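Putative glycyl-glycine endopeptidase lytM (Ruminococcus gnavus, PDB 3NYY) is probably a metallopeptidase of the M23 family, whose LytM-like members cut peptide cross-bridges of the bacterial cell wall. Local coordinates at residues 158-163 against 175-181; 198-202 against 213-217; 218-222 against 234-238; 91-97 against 140-146; 146-152 against 163-168. One frame throughout, in Å; residues are numbered along the deposited sequence. Where two conformers were deposited one is given.

Contact 1 of 5, residues 158-163 against 175-181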
# COMPACT_ATOMS: atom_id res chain seq x y z
N LYS A 158 -15.88 0.82 -13.12
CA LYS A 158 -14.59 1.03 -12.43
C LYS A 158 -14.63 0.89 -10.89
O LYS A 158 -13.60 1.05 -10.21
CB LYS A 158 -14.03 2.42 -12.70
CG LYS A 158 -13.71 2.71 -14.17
CD LYS A 158 -12.94 4.05 -14.29
CE LYS A 158 -12.64 4.45 -15.74
NZ LYS A 158 -13.55 5.54 -16.23
N GLY A 159 -15.82 0.68 -10.35
CA GLY A 159 -15.96 0.45 -8.92
C GLY A 159 -16.62 -0.88 -8.56
O GLY A 159 -16.80 -1.19 -7.40
N GLY A 160 -16.96 -1.69 -9.56
CA GLY A 160 -17.77 -2.90 -9.25
C GLY A 160 -19.02 -2.58 -8.47
O GLY A 160 -19.71 -1.57 -8.71
N TRP A 161 -19.34 -3.45 -7.51
CA TRP A 161 -20.47 -3.20 -6.61
C TRP A 161 -20.01 -2.17 -5.59
O TRP A 161 -19.11 -2.43 -4.75
CB TRP A 161 -20.90 -4.46 -5.87
CG TRP A 161 -21.38 -5.53 -6.77
CD1 TRP A 161 -20.78 -6.75 -7.01
CD2 TRP A 161 -22.49 -5.44 -7.66
NE1 TRP A 161 -21.51 -7.45 -7.94
CE2 TRP A 161 -22.56 -6.67 -8.36
CE3 TRP A 161 -23.50 -4.47 -7.90
CZ2 TRP A 161 -23.54 -6.92 -9.31
CZ3 TRP A 161 -24.48 -4.73 -8.84
CH2 TRP A 161 -24.52 -5.96 -9.50
N ARG A 162 -20.58 -0.98 -5.68
CA ARG A 162 -20.25 0.10 -4.79
C ARG A 162 -21.48 0.61 -4.08
O ARG A 162 -22.63 0.41 -4.50
CB ARG A 162 -19.49 1.24 -5.50
CG ARG A 162 -20.19 2.02 -6.62
CD ARG A 162 -21.17 3.05 -6.04
NE ARG A 162 -21.61 4.10 -6.94
CZ ARG A 162 -22.63 3.99 -7.79
NH1 ARG A 162 -23.33 2.85 -7.92
NH2 ARG A 162 -22.93 5.03 -8.56
N ILE A 163 -21.21 1.26 -2.97
CA ILE A 163 -22.26 1.91 -2.20
C ILE A 163 -21.69 3.23 -1.72
O ILE A 163 -20.51 3.31 -1.36
CB ILE A 163 -22.78 0.99 -1.04
CG1 ILE A 163 -24.05 1.57 -0.40
CG2 ILE A 163 -21.69 0.64 -0.03
CD1 ILE A 163 -24.79 0.55 0.49
N TYR A 175 -17.59 3.30 -1.09
CA TYR A 175 -17.08 1.96 -0.76
C TYR A 175 -17.26 1.11 -2.00
O TYR A 175 -18.39 0.88 -2.45
CB TYR A 175 -17.85 1.34 0.40
CG TYR A 175 -17.86 2.17 1.67
CD1 TYR A 175 -18.74 3.25 1.81
CD2 TYR A 175 -17.07 1.82 2.77
CE1 TYR A 175 -18.79 4.02 2.98
CE2 TYR A 175 -17.11 2.56 3.93
CZ TYR A 175 -17.96 3.68 4.04
OH TYR A 175 -17.93 4.43 5.23
N ALA A 176 -16.16 0.61 -2.56
CA ALA A 176 -16.17 -0.07 -3.86
C ALA A 176 -15.50 -1.45 -3.88
O ALA A 176 -14.77 -1.85 -2.95
CB ALA A 176 -15.53 0.85 -4.94
N HIS A 177 -15.86 -2.20 -4.93
CA HIS A 177 -15.40 -3.57 -5.24
C HIS A 177 -15.97 -4.64 -4.33
O HIS A 177 -15.40 -5.75 -4.27
CB HIS A 177 -13.87 -3.65 -5.30
CG HIS A 177 -13.27 -2.61 -6.19
ND1 HIS A 177 -13.58 -2.52 -7.53
CD2 HIS A 177 -12.46 -1.56 -5.92
CE1 HIS A 177 -12.97 -1.46 -8.05
NE2 HIS A 177 -12.28 -0.86 -7.10
N LEU A 178 -17.10 -4.33 -3.67
CA LEU A 178 -17.75 -5.25 -2.75
C LEU A 178 -18.17 -6.56 -3.47
O LEU A 178 -18.56 -6.55 -4.66
CB LEU A 178 -19.00 -4.62 -2.10
CG LEU A 178 -18.78 -3.32 -1.31
CD1 LEU A 178 -20.17 -2.73 -0.90
CD2 LEU A 178 -17.93 -3.60 -0.08
N ASP A 179 -18.19 -7.65 -2.72
CA ASP A 179 -18.66 -8.93 -3.26
C ASP A 179 -20.17 -8.99 -3.16
O ASP A 179 -20.86 -9.63 -3.98
CB ASP A 179 -18.04 -10.09 -2.48
CG ASP A 179 -18.35 -11.44 -3.09
OD1 ASP A 179 -17.95 -11.66 -4.26
OD2 ASP A 179 -19.00 -12.28 -2.39
N SER A 180 -20.70 -8.33 -2.14
CA SER A 180 -22.13 -8.30 -1.92
C SER A 180 -22.49 -7.15 -1.01
O SER A 180 -21.60 -6.56 -0.36
CB SER A 180 -22.57 -9.61 -1.28
OG SER A 180 -22.14 -9.69 0.06
N TYR A 181 -23.79 -6.86 -0.95
CA TYR A 181 -24.34 -5.80 -0.11
C TYR A 181 -25.10 -6.31 1.12
O TYR A 181 -25.69 -7.42 1.10
CB TYR A 181 -25.31 -4.99 -0.89
CG TYR A 181 -24.76 -4.23 -2.08
CD1 TYR A 181 -23.86 -3.22 -1.93
CD2 TYR A 181 -25.23 -4.47 -3.34
CE1 TYR A 181 -23.43 -2.50 -3.01
CE2 TYR A 181 -24.80 -3.75 -4.44
CZ TYR A 181 -23.89 -2.77 -4.28
OH TYR A 181 -23.48 -2.03 -5.40
O HOH W 1 -11.81 1.88 -7.56

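Contact 2 of 5, residues 198-202 against 213-217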
# COMPACT_ATOMS: atom_id res chain seq x y z
N TYR A 198 -19.72 -6.94 2.01
CA TYR A 198 -18.49 -7.70 2.23
C TYR A 198 -17.50 -7.35 1.18
O TYR A 198 -17.84 -7.17 -0.01
CB TYR A 198 -18.73 -9.22 2.23
CG TYR A 198 -19.54 -9.62 3.45
CD1 TYR A 198 -20.93 -9.51 3.43
CD2 TYR A 198 -18.91 -10.04 4.61
CE1 TYR A 198 -21.67 -9.84 4.55
CE2 TYR A 198 -19.66 -10.36 5.74
CZ TYR A 198 -21.02 -10.26 5.70
OH TYR A 198 -21.74 -10.59 6.85
N MSE A 199 -16.25 -7.24 1.64
CA MSE A 199 -15.12 -6.87 0.78
C MSE A 199 -15.00 -7.87 -0.37
O MSE A 199 -15.09 -9.09 -0.15
CB MSE A 199 -13.84 -6.90 1.57
CG MSE A 199 -12.66 -6.32 0.84
SE MSE A 199 -10.98 -6.64 1.74
CE MSE A 199 -11.21 -5.40 3.12
N GLY A 200 -14.81 -7.38 -1.59
CA GLY A 200 -14.68 -8.27 -2.73
C GLY A 200 -13.60 -7.90 -3.73
O GLY A 200 -12.65 -7.17 -3.41
N ASP A 201 -13.77 -8.44 -4.94
CA ASP A 201 -12.91 -8.14 -6.07
C ASP A 201 -13.71 -7.87 -7.31
O ASP A 201 -13.28 -8.20 -8.42
CB ASP A 201 -11.88 -9.27 -6.27
CG ASP A 201 -12.51 -10.64 -6.51
OD1 ASP A 201 -13.75 -10.76 -6.73
OD2 ASP A 201 -11.72 -11.63 -6.49
N SER A 202 -14.87 -7.25 -7.12
CA SER A 202 -15.77 -6.97 -8.21
C SER A 202 -15.35 -5.75 -9.00
O SER A 202 -14.88 -4.75 -8.44
CB SER A 202 -17.21 -6.83 -7.71
OG SER A 202 -17.40 -5.65 -6.91
N PHE A 213 -8.98 -8.79 -10.06
CA PHE A 213 -7.92 -8.16 -9.28
C PHE A 213 -8.02 -8.63 -7.84
O PHE A 213 -8.96 -9.33 -7.54
CB PHE A 213 -8.01 -6.65 -9.39
CG PHE A 213 -9.39 -6.12 -9.19
CD1 PHE A 213 -9.90 -5.99 -7.92
CD2 PHE A 213 -10.16 -5.71 -10.28
CE1 PHE A 213 -11.17 -5.49 -7.73
CE2 PHE A 213 -11.42 -5.19 -10.11
CZ PHE A 213 -11.92 -5.08 -8.83
N PRO A 214 -7.01 -8.35 -7.00
CA PRO A 214 -7.03 -8.80 -5.61
C PRO A 214 -8.20 -8.25 -4.80
O PRO A 214 -8.73 -7.17 -5.09
CB PRO A 214 -5.75 -8.22 -5.01
CG PRO A 214 -4.85 -7.99 -6.18
CD PRO A 214 -5.78 -7.57 -7.28
N VAL A 215 -8.55 -8.99 -3.78
CA VAL A 215 -9.63 -8.58 -2.88
C VAL A 215 -9.15 -7.39 -2.05
O VAL A 215 -8.09 -7.43 -1.41
CB VAL A 215 -10.09 -9.74 -2.00
CG1 VAL A 215 -11.03 -9.29 -0.88
CG2 VAL A 215 -10.79 -10.82 -2.88
N HIS A 216 -9.93 -6.32 -2.08
CA HIS A 216 -9.66 -5.12 -1.35
C HIS A 216 -10.89 -4.26 -1.30
O HIS A 216 -11.81 -4.38 -2.14
CB HIS A 216 -8.52 -4.32 -2.01
CG HIS A 216 -8.88 -3.66 -3.30
ND1 HIS A 216 -9.12 -4.34 -4.48
CD2 HIS A 216 -9.00 -2.34 -3.60
CE1 HIS A 216 -9.43 -3.46 -5.43
NE2 HIS A 216 -9.33 -2.24 -4.93
N LEU A 217 -10.92 -3.39 -0.29
CA LEU A 217 -11.93 -2.32 -0.25
C LEU A 217 -11.30 -1.06 -0.81
O LEU A 217 -10.26 -0.60 -0.31
CB LEU A 217 -12.34 -1.98 1.18
CG LEU A 217 -13.26 -0.77 1.32
CD1 LEU A 217 -14.67 -0.93 0.59
CD2 LEU A 217 -13.46 -0.42 2.82
O HOH W 2 -14.50 -4.42 -1.47
O HOH W 3 -9.12 -11.86 -6.32

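Contact 3 of 5, residues 218-222 against 234-238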
# COMPACT_ATOMS: atom_id res chain seq x y z
N HIS A 218 -11.89 -0.49 -1.86
CA HIS A 218 -11.49 0.86 -2.26
C HIS A 218 -12.38 1.84 -1.52
O HIS A 218 -13.62 1.78 -1.65
CB HIS A 218 -11.57 1.07 -3.77
CG HIS A 218 -11.34 2.49 -4.16
ND1 HIS A 218 -10.07 2.99 -4.38
CD2 HIS A 218 -12.19 3.53 -4.29
CE1 HIS A 218 -10.16 4.29 -4.64
NE2 HIS A 218 -11.44 4.64 -4.63
N LEU A 219 -11.76 2.76 -0.77
CA LEU A 219 -12.47 3.82 -0.03
C LEU A 219 -12.15 5.15 -0.67
O LEU A 219 -10.98 5.50 -0.88
CB LEU A 219 -12.07 3.84 1.44
CG LEU A 219 -12.75 5.02 2.20
CD1 LEU A 219 -14.26 4.54 2.45
CD2 LEU A 219 -11.98 5.41 3.44
N GLY A 220 -13.21 5.91 -0.97
CA GLY A 220 -13.08 7.27 -1.42
C GLY A 220 -13.88 8.20 -0.52
O GLY A 220 -14.84 7.79 0.11
N ILE A 221 -13.42 9.43 -0.42
CA ILE A 221 -14.19 10.50 0.27
C ILE A 221 -14.27 11.65 -0.70
O ILE A 221 -13.23 12.13 -1.21
CB ILE A 221 -13.50 10.95 1.56
CG1 ILE A 221 -13.34 9.78 2.51
CG2 ILE A 221 -14.34 12.08 2.27
CD1 ILE A 221 -12.54 10.02 3.80
N TYR A 222 -15.49 12.15 -0.88
CA TYR A 222 -15.74 13.22 -1.84
C TYR A 222 -16.48 14.38 -1.19
O TYR A 222 -17.47 14.19 -0.45
CB TYR A 222 -16.60 12.73 -3.03
CG TYR A 222 -15.92 11.70 -3.90
CD1 TYR A 222 -15.81 10.38 -3.47
CD2 TYR A 222 -15.35 12.05 -5.12
CE1 TYR A 222 -15.20 9.42 -4.27
CE2 TYR A 222 -14.73 11.09 -5.92
CZ TYR A 222 -14.67 9.79 -5.49
OH TYR A 222 -14.01 8.84 -6.29
N PRO A 234 -8.25 9.80 1.72
CA PRO A 234 -8.78 9.25 2.96
C PRO A 234 -7.71 8.71 3.90
O PRO A 234 -8.03 8.34 5.02
CB PRO A 234 -9.62 8.05 2.48
CG PRO A 234 -9.84 8.28 1.03
CD PRO A 234 -8.57 8.94 0.56
N TYR A 235 -6.46 8.62 3.45
CA TYR A 235 -5.47 7.92 4.24
C TYR A 235 -5.32 8.48 5.67
O TYR A 235 -5.38 7.71 6.64
CB TYR A 235 -4.11 7.88 3.50
CG TYR A 235 -3.01 7.24 4.32
CD1 TYR A 235 -2.88 5.86 4.31
CD2 TYR A 235 -2.13 8.00 5.12
CE1 TYR A 235 -1.90 5.22 5.04
CE2 TYR A 235 -1.12 7.32 5.87
CZ TYR A 235 -1.06 5.93 5.82
OH TYR A 235 -0.10 5.18 6.54
N PRO A 236 -5.16 9.81 5.83
CA PRO A 236 -4.95 10.27 7.22
C PRO A 236 -6.13 10.05 8.18
O PRO A 236 -5.91 9.66 9.36
CB PRO A 236 -4.57 11.76 7.04
CG PRO A 236 -3.95 11.79 5.61
CD PRO A 236 -4.86 10.86 4.85
N VAL A 237 -7.35 10.23 7.69
CA VAL A 237 -8.54 9.93 8.53
C VAL A 237 -8.67 8.43 8.81
O VAL A 237 -9.03 8.03 9.90
CB VAL A 237 -9.80 10.59 8.01
CG1 VAL A 237 -10.38 9.90 6.76
CG2 VAL A 237 -10.92 10.69 9.12
N LEU A 238 -8.22 7.59 7.87
CA LEU A 238 -8.20 6.15 8.12
C LEU A 238 -7.21 5.83 9.22
O LEU A 238 -7.52 5.02 10.09
CB LEU A 238 -7.87 5.35 6.87
CG LEU A 238 -9.00 5.19 5.87
CD1 LEU A 238 -8.51 4.73 4.50
CD2 LEU A 238 -10.13 4.20 6.41

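Contact 4 of 5, residues 91-97 against 140-146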
# COMPACT_ATOMS: atom_id res chain seq x y z
N VAL A 91 -16.39 10.47 11.37
CA VAL A 91 -15.81 9.14 11.39
C VAL A 91 -15.75 8.62 12.81
O VAL A 91 -14.96 9.13 13.64
CB VAL A 91 -14.42 9.15 10.73
CG1 VAL A 91 -13.68 7.80 10.88
CG2 VAL A 91 -14.61 9.51 9.18
N LYS A 92 -16.55 7.59 13.05
CA LYS A 92 -16.58 6.87 14.34
C LYS A 92 -15.78 5.56 14.29
O LYS A 92 -15.17 5.19 15.28
CB LYS A 92 -18.06 6.53 14.68
CG LYS A 92 -18.23 5.83 16.01
CD LYS A 92 -19.68 5.73 16.48
CE LYS A 92 -19.69 5.06 17.85
NZ LYS A 92 -21.10 4.69 18.19
N TYR A 93 -15.75 4.91 13.13
CA TYR A 93 -15.09 3.62 12.97
C TYR A 93 -14.27 3.51 11.68
O TYR A 93 -14.59 4.14 10.66
CB TYR A 93 -16.14 2.51 12.94
CG TYR A 93 -16.87 2.24 14.21
CD1 TYR A 93 -16.21 1.72 15.32
CD2 TYR A 93 -18.26 2.44 14.30
CE1 TYR A 93 -16.89 1.43 16.48
CE2 TYR A 93 -18.94 2.13 15.44
CZ TYR A 93 -18.26 1.64 16.54
OH TYR A 93 -18.94 1.29 17.71
N PHE A 94 -13.19 2.74 11.78
CA PHE A 94 -12.48 2.22 10.61
C PHE A 94 -13.50 1.34 9.84
O PHE A 94 -14.41 0.77 10.44
CB PHE A 94 -11.33 1.36 11.15
CG PHE A 94 -10.30 1.00 10.11
CD1 PHE A 94 -9.37 1.94 9.68
CD2 PHE A 94 -10.22 -0.29 9.61
CE1 PHE A 94 -8.45 1.63 8.73
CE2 PHE A 94 -9.27 -0.63 8.64
CZ PHE A 94 -8.41 0.33 8.19
N PRO A 95 -13.38 1.22 8.50
CA PRO A 95 -14.38 0.48 7.74
C PRO A 95 -14.34 -1.05 7.82
O PRO A 95 -15.29 -1.70 7.38
CB PRO A 95 -14.10 0.95 6.31
CG PRO A 95 -12.64 1.26 6.31
CD PRO A 95 -12.44 1.93 7.63
N ILE A 96 -13.26 -1.60 8.37
CA ILE A 96 -13.13 -3.06 8.48
C ILE A 96 -13.17 -3.44 9.96
O ILE A 96 -12.34 -2.96 10.74
CB ILE A 96 -11.85 -3.60 7.87
CG1 ILE A 96 -11.61 -3.04 6.47
CG2 ILE A 96 -11.94 -5.17 7.80
CD1 ILE A 96 -12.77 -3.19 5.47
N PRO A 97 -14.13 -4.29 10.34
CA PRO A 97 -14.19 -4.73 11.73
C PRO A 97 -13.02 -5.58 12.14
O PRO A 97 -12.33 -6.14 11.28
CB PRO A 97 -15.49 -5.57 11.79
CG PRO A 97 -16.30 -5.16 10.67
CD PRO A 97 -15.29 -4.79 9.58
N TYR A 140 -14.27 -10.54 4.63
CA TYR A 140 -14.16 -9.34 5.45
C TYR A 140 -15.42 -8.50 5.36
O TYR A 140 -15.80 -8.05 4.27
CB TYR A 140 -12.99 -8.45 5.00
CG TYR A 140 -11.61 -8.97 5.24
CD1 TYR A 140 -11.02 -9.83 4.32
CD2 TYR A 140 -10.92 -8.61 6.38
CE1 TYR A 140 -9.74 -10.32 4.53
CE2 TYR A 140 -9.64 -9.09 6.60
CZ TYR A 140 -9.07 -9.93 5.68
OH TYR A 140 -7.77 -10.38 5.95
N PRO A 141 -16.12 -8.27 6.49
CA PRO A 141 -17.21 -7.29 6.42
C PRO A 141 -16.69 -5.88 6.20
O PRO A 141 -15.53 -5.58 6.52
CB PRO A 141 -17.88 -7.39 7.80
CG PRO A 141 -17.16 -8.50 8.53
CD PRO A 141 -15.90 -8.77 7.85
N VAL A 142 -17.55 -5.04 5.63
CA VAL A 142 -17.31 -3.61 5.43
C VAL A 142 -18.45 -2.91 6.14
O VAL A 142 -19.62 -3.19 5.88
CB VAL A 142 -17.24 -3.26 3.94
CG1 VAL A 142 -17.16 -1.75 3.76
CG2 VAL A 142 -16.00 -3.99 3.28
N VAL A 143 -18.09 -2.03 7.09
CA VAL A 143 -19.04 -1.27 7.86
C VAL A 143 -18.89 0.21 7.59
O VAL A 143 -17.84 0.70 7.15
CB VAL A 143 -18.89 -1.54 9.37
CG1 VAL A 143 -19.10 -3.01 9.66
CG2 VAL A 143 -17.55 -1.02 9.91
N SER A 144 -19.96 0.94 7.83
CA SER A 144 -19.99 2.37 7.55
C SER A 144 -19.14 3.09 8.57
O SER A 144 -19.30 2.92 9.77
CB SER A 144 -21.41 2.92 7.66
OG SER A 144 -21.49 4.28 7.20
N MSE A 145 -18.26 3.94 8.09
CA MSE A 145 -17.40 4.71 8.99
C MSE A 145 -18.19 5.76 9.76
O MSE A 145 -17.75 6.20 10.82
CB MSE A 145 -16.29 5.37 8.17
CG MSE A 145 -15.29 4.36 7.57
SE MSE A 145 -14.03 5.19 6.34
CE MSE A 145 -12.92 6.03 7.61
N THR A 146 -19.30 6.19 9.17
CA THR A 146 -20.09 7.34 9.64
C THR A 146 -21.58 7.00 9.71
O THR A 146 -22.05 6.04 9.10
CB THR A 146 -19.97 8.52 8.63
OG1 THR A 146 -20.66 8.19 7.41
CG2 THR A 146 -18.46 8.84 8.31

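Contact 5 of 5, residues 146-152 against 163-168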
# COMPACT_ATOMS: atom_id res chain seq x y z
N THR A 146 -19.30 6.19 9.17
CA THR A 146 -20.09 7.34 9.64
C THR A 146 -21.58 7.00 9.71
O THR A 146 -22.05 6.04 9.10
CB THR A 146 -19.97 8.52 8.63
OG1 THR A 146 -20.66 8.19 7.41
CG2 THR A 146 -18.46 8.84 8.31
N ASP A 147 -22.33 7.82 10.43
CA ASP A 147 -23.75 7.83 10.25
C ASP A 147 -23.99 8.39 8.85
O ASP A 147 -23.10 9.00 8.25
CB ASP A 147 -24.41 8.78 11.25
CG ASP A 147 -24.42 8.27 12.67
OD1 ASP A 147 -24.03 7.13 12.97
OD2 ASP A 147 -24.90 9.06 13.53
N GLY A 148 -25.20 8.21 8.36
CA GLY A 148 -25.57 8.88 7.12
C GLY A 148 -26.75 8.27 6.42
O GLY A 148 -27.60 7.64 7.08
N VAL A 149 -26.84 8.52 5.12
CA VAL A 149 -27.96 8.03 4.29
C VAL A 149 -27.33 7.38 3.08
O VAL A 149 -26.33 7.87 2.57
CB VAL A 149 -28.89 9.19 3.84
CG1 VAL A 149 -29.95 8.67 2.92
CG2 VAL A 149 -29.48 9.92 5.11
N VAL A 150 -27.88 6.25 2.66
CA VAL A 150 -27.44 5.58 1.43
C VAL A 150 -27.87 6.43 0.25
O VAL A 150 -29.07 6.60 -0.00
CB VAL A 150 -28.03 4.15 1.27
CG1 VAL A 150 -27.51 3.51 -0.04
CG2 VAL A 150 -27.69 3.28 2.50
N THR A 151 -26.90 7.00 -0.45
CA THR A 151 -27.06 7.92 -1.57
C THR A 151 -26.98 7.25 -2.93
O THR A 151 -27.67 7.67 -3.87
CB THR A 151 -25.97 9.01 -1.50
OG1 THR A 151 -26.08 9.68 -0.25
CG2 THR A 151 -26.07 10.02 -2.66
N GLU A 152 -26.07 6.27 -3.05
CA GLU A 152 -25.96 5.49 -4.27
C GLU A 152 -25.73 4.04 -3.91
O GLU A 152 -25.09 3.72 -2.89
CB GLU A 152 -24.82 6.02 -5.16
CG GLU A 152 -25.16 7.35 -5.84
CD GLU A 152 -24.05 7.88 -6.74
OE1 GLU A 152 -22.88 7.85 -6.33
OE2 GLU A 152 -24.37 8.34 -7.86
N ILE A 163 -21.21 1.26 -2.97
CA ILE A 163 -22.26 1.91 -2.20
C ILE A 163 -21.69 3.23 -1.72
O ILE A 163 -20.51 3.31 -1.36
CB ILE A 163 -22.78 0.99 -1.04
CG1 ILE A 163 -24.05 1.57 -0.40
CG2 ILE A 163 -21.69 0.64 -0.03
CD1 ILE A 163 -24.79 0.55 0.49
N GLY A 164 -22.55 4.26 -1.69
CA GLY A 164 -22.15 5.59 -1.27
C GLY A 164 -23.05 6.09 -0.14
O GLY A 164 -24.26 5.99 -0.23
N ILE A 165 -22.43 6.59 0.92
CA ILE A 165 -23.12 7.11 2.10
C ILE A 165 -22.79 8.60 2.22
O ILE A 165 -21.63 9.00 2.30
CB ILE A 165 -22.60 6.41 3.37
CG1 ILE A 165 -22.77 4.89 3.32
CG2 ILE A 165 -23.25 7.00 4.66
CD1 ILE A 165 -24.17 4.39 3.00
N THR A 166 -23.82 9.42 2.31
CA THR A 166 -23.66 10.82 2.59
C THR A 166 -23.78 11.02 4.09
O THR A 166 -24.83 10.69 4.69
CB THR A 166 -24.63 11.69 1.82
OG1 THR A 166 -24.40 11.50 0.42
CG2 THR A 166 -24.44 13.21 2.15
N ALA A 167 -22.72 11.54 4.68
CA ALA A 167 -22.58 11.65 6.13
C ALA A 167 -23.19 13.00 6.55
O ALA A 167 -23.34 13.89 5.70
CB ALA A 167 -21.12 11.53 6.57
N PRO A 168 -23.53 13.15 7.83
CA PRO A 168 -24.31 14.34 8.24
C PRO A 168 -23.64 15.69 8.01
O PRO A 168 -24.33 16.69 7.77
CB PRO A 168 -24.58 14.11 9.73
CG PRO A 168 -24.07 12.80 10.09
CD PRO A 168 -23.37 12.17 8.92

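Contact 1 of 5, residues 158-163 against 175-181
Lys158 O accepts a weak hydrogen bond from a water that also lies 2.8 Å from His177 NE2. The backbone contact begins at Gly159, whose O takes a hydrogen bond from His177 N (2.8 Å). Gly160 has a positive phi, which favours glycine. At Trp161 the chain turns a corner. Trp161 O accepts from Leu178 N at 3.0 Å, and the indole packs by CE3 on Tyr181 CE2 (3.8 Å). Arg162 O receives the hydroxyl of Tyr181, with OH to O at 2.7 Å. Ile163 and Tyr175 then form a regular antiparallel hydrogen-bonded pair: Ile163 N to Tyr175 O and Tyr175 N to Ile163 O are both 2.9 Å. His177 probably lies at the active site, as the equivalent histidine does in related M23 enzymes; its ND1 bonds Ser202 O. Ile163 and Tyr175 belong to the hairpin of strands 162-166 and 172-178, flanked by strands 148-153 and 216-225. Past the corner at His177, strand 180-181 joins the small three-stranded sheet, beside strand 195-198.

Contact 2 of 5, residues 198-202 against 213-217
Met199, a selenomethionine, extends its side chain with chi1 and chi2 both t. This brings SE to 3.7 Å from Val215 CG1 and CE to 4.1 Å from Leu217 CB. The end of the side chain thus lies between two residues of the opposing segment. Gly200 O accepts a hydrogen bond from His216 N at 3.1 Å. A water adds a second link, taking a hydrogen bond from Gly200 N (3.0 Å) and giving one to His216 O (2.8 Å). His216 and Leu217 open the His-x-His motif of M23 peptidases, completed by His218. As in relatives, His216 probably lines the active site, where its ring meets that of His177. The p rotamer of His216 lets its ND1 hydrogen-bond to Pro214 O (2.9 Å), which helps to orient the ring. Phe115 of the second subunit meets this ring edge-to-face. Asp201 is also p. Its CB lies 3.2 Å from Phe213 O, and a water joins Asp201 OD2 (2.6 Å) to Phe213 O (2.8 Å). Phe213, with chi1 at 47°, swings its ring back: Asp201 O lies over one face, while Ser202 O meets the edge at 3.0 Å from Phe213 CZ. The OG of Ser202 bonds Leu178 O.

Contact 3 of 5, residues 218-222 against 234-238
Leu219 and Ile221 are the two bumps that segment 218-222 of strand 216-225 raises toward the start of helix 235-240. Gly220 between them faces away, so a shallow hollow lies between the two side chains; the ring of Pro234 fills it. Its CG lies 3.6 Å from Leu219 O and 4.2 Å from Gly220 CA. Its CB touches Leu219 CD2 at 3.7 Å and Ile221 CD1 at 3.8 Å. The strand side chains fit the helix in return. Leu219 CD2 also meets Leu238 CD1 (3.7 Å), and Ile221 CD1 reaches Val237 CG1 (3.7 Å). No hydrogen bond crosses; the side chains meet by apolar packing. Within the second segment, Leu238 N bonds Pro234 O (3.0 Å). Thr128 and Ile130 of strand 128-132 touch Leu238 as well. This is a helix packed on one face of the central antiparallel sheet. The same strand carries His218, last residue of the M23 His-x-His motif, whose ND1 bonds Asp129 OD1, consistent with the metal site of the family.

Contact 4 of 5, residues 91-97 against 140-146
Tyr140 starts the second segment with its ring against Ile96: CD2 is 3.9 Å from Ile96 CG2. The hydroxyl is held by Lys134 N. Pro141 packs its CB on Pro97 CG (4.0 Å), and its carbonyl O lies 3.2 Å from Pro97 CD with no hydrogen-bond partner. Val142 meets Ile96 CD1 through CG2 (4.0 Å). Val143 makes the best-aligned backbone bond here, from its N to Pro95 O (2.8 Å, 173°), and its CG1 touches Pro97 CG at 3.7 Å. Strand 141-143 is an outermost strand of a small three-stranded antiparallel sheet, with strand 195-198 on its other side. Segment 91-97, which follows helix 77-88, runs along the remaining edge without forming a regular strand. Two prolines there lack the amide hydrogen a strand would use. Ser144 turns inward on its own segment, with OG bonded to Thr146 O (2.6 Å). Met145, a selenomethionine, buries the largest area. Its O accepts from Lys92 N (2.9 Å) and weakly from Tyr93 N (3.3 Å). Its CG lies 3.7 Å from Pro95 CD, and its CE 3.8 Å from Val91 CG1. Thr146 CG2 closes against Val91 CG2 at 4.0 Å.

Contact 5 of 5, residues 146-152 against 163-168
A classic beta bulge interrupts this antiparallel strand pair of the M23 domain sheet, strands 148-153 and 162-166. Thr151 and Glu152 both face Gly164. Gly164 O accepts from Thr151 N at 2.8 Å and only weakly from Glu152 N at 3.4 Å; Gly164 N returns a bond to Glu152 O (2.9 Å). Before the bulge the pairing is regular. Val149 and Thr166 form a hydrogen-bonded pair, N to O at 3.0 Å in both directions. Val150 and Ile165 form the non-hydrogen-bonded pair that follows. Their side chains share the buried face, where Val150 CG2 meets Ile165 CD1 (3.7 Å) and Val190 packs on both. At the far end Gly148 CA lies 3.1 Å from Thr166 O. A CB there would clash with that oxygen and with Ile165 CG2, so glycine is needed. Asp147 OD1 bonds Ala192 N, and OD2 makes a salt bridge to Lys191. The side chain of Thr151, in the bulge, points toward the partner strand, and Thr151 OG1 and Thr166 OG1 share a short hydrogen bond of 2.6 Å.

In the fold
Along the chain, contact 4 closes first. Contacts 5 and 1 then cross each other, sharing Ile163 and strand 162-166. Contacts 2 and 3 follow in turn on strand 216-225. Contacts 1, 2, 3 and 5 all reach the large antiparallel sheet, from strand 148-153 through 162-166 and 172-178 to 216-225. Centres of contacts 1 and 2 are about 8 Å apart, and His177 and His216 meet there, probably at the active site. Contact 5 lies about 20 Å from contact 2, centre to centre. Contact 4 touches all the others. It ties the linking segment 91-97, after the helical N-terminal part, to the peptidase domain, and Met145 meets Leu219 and Leu238 of contact 3.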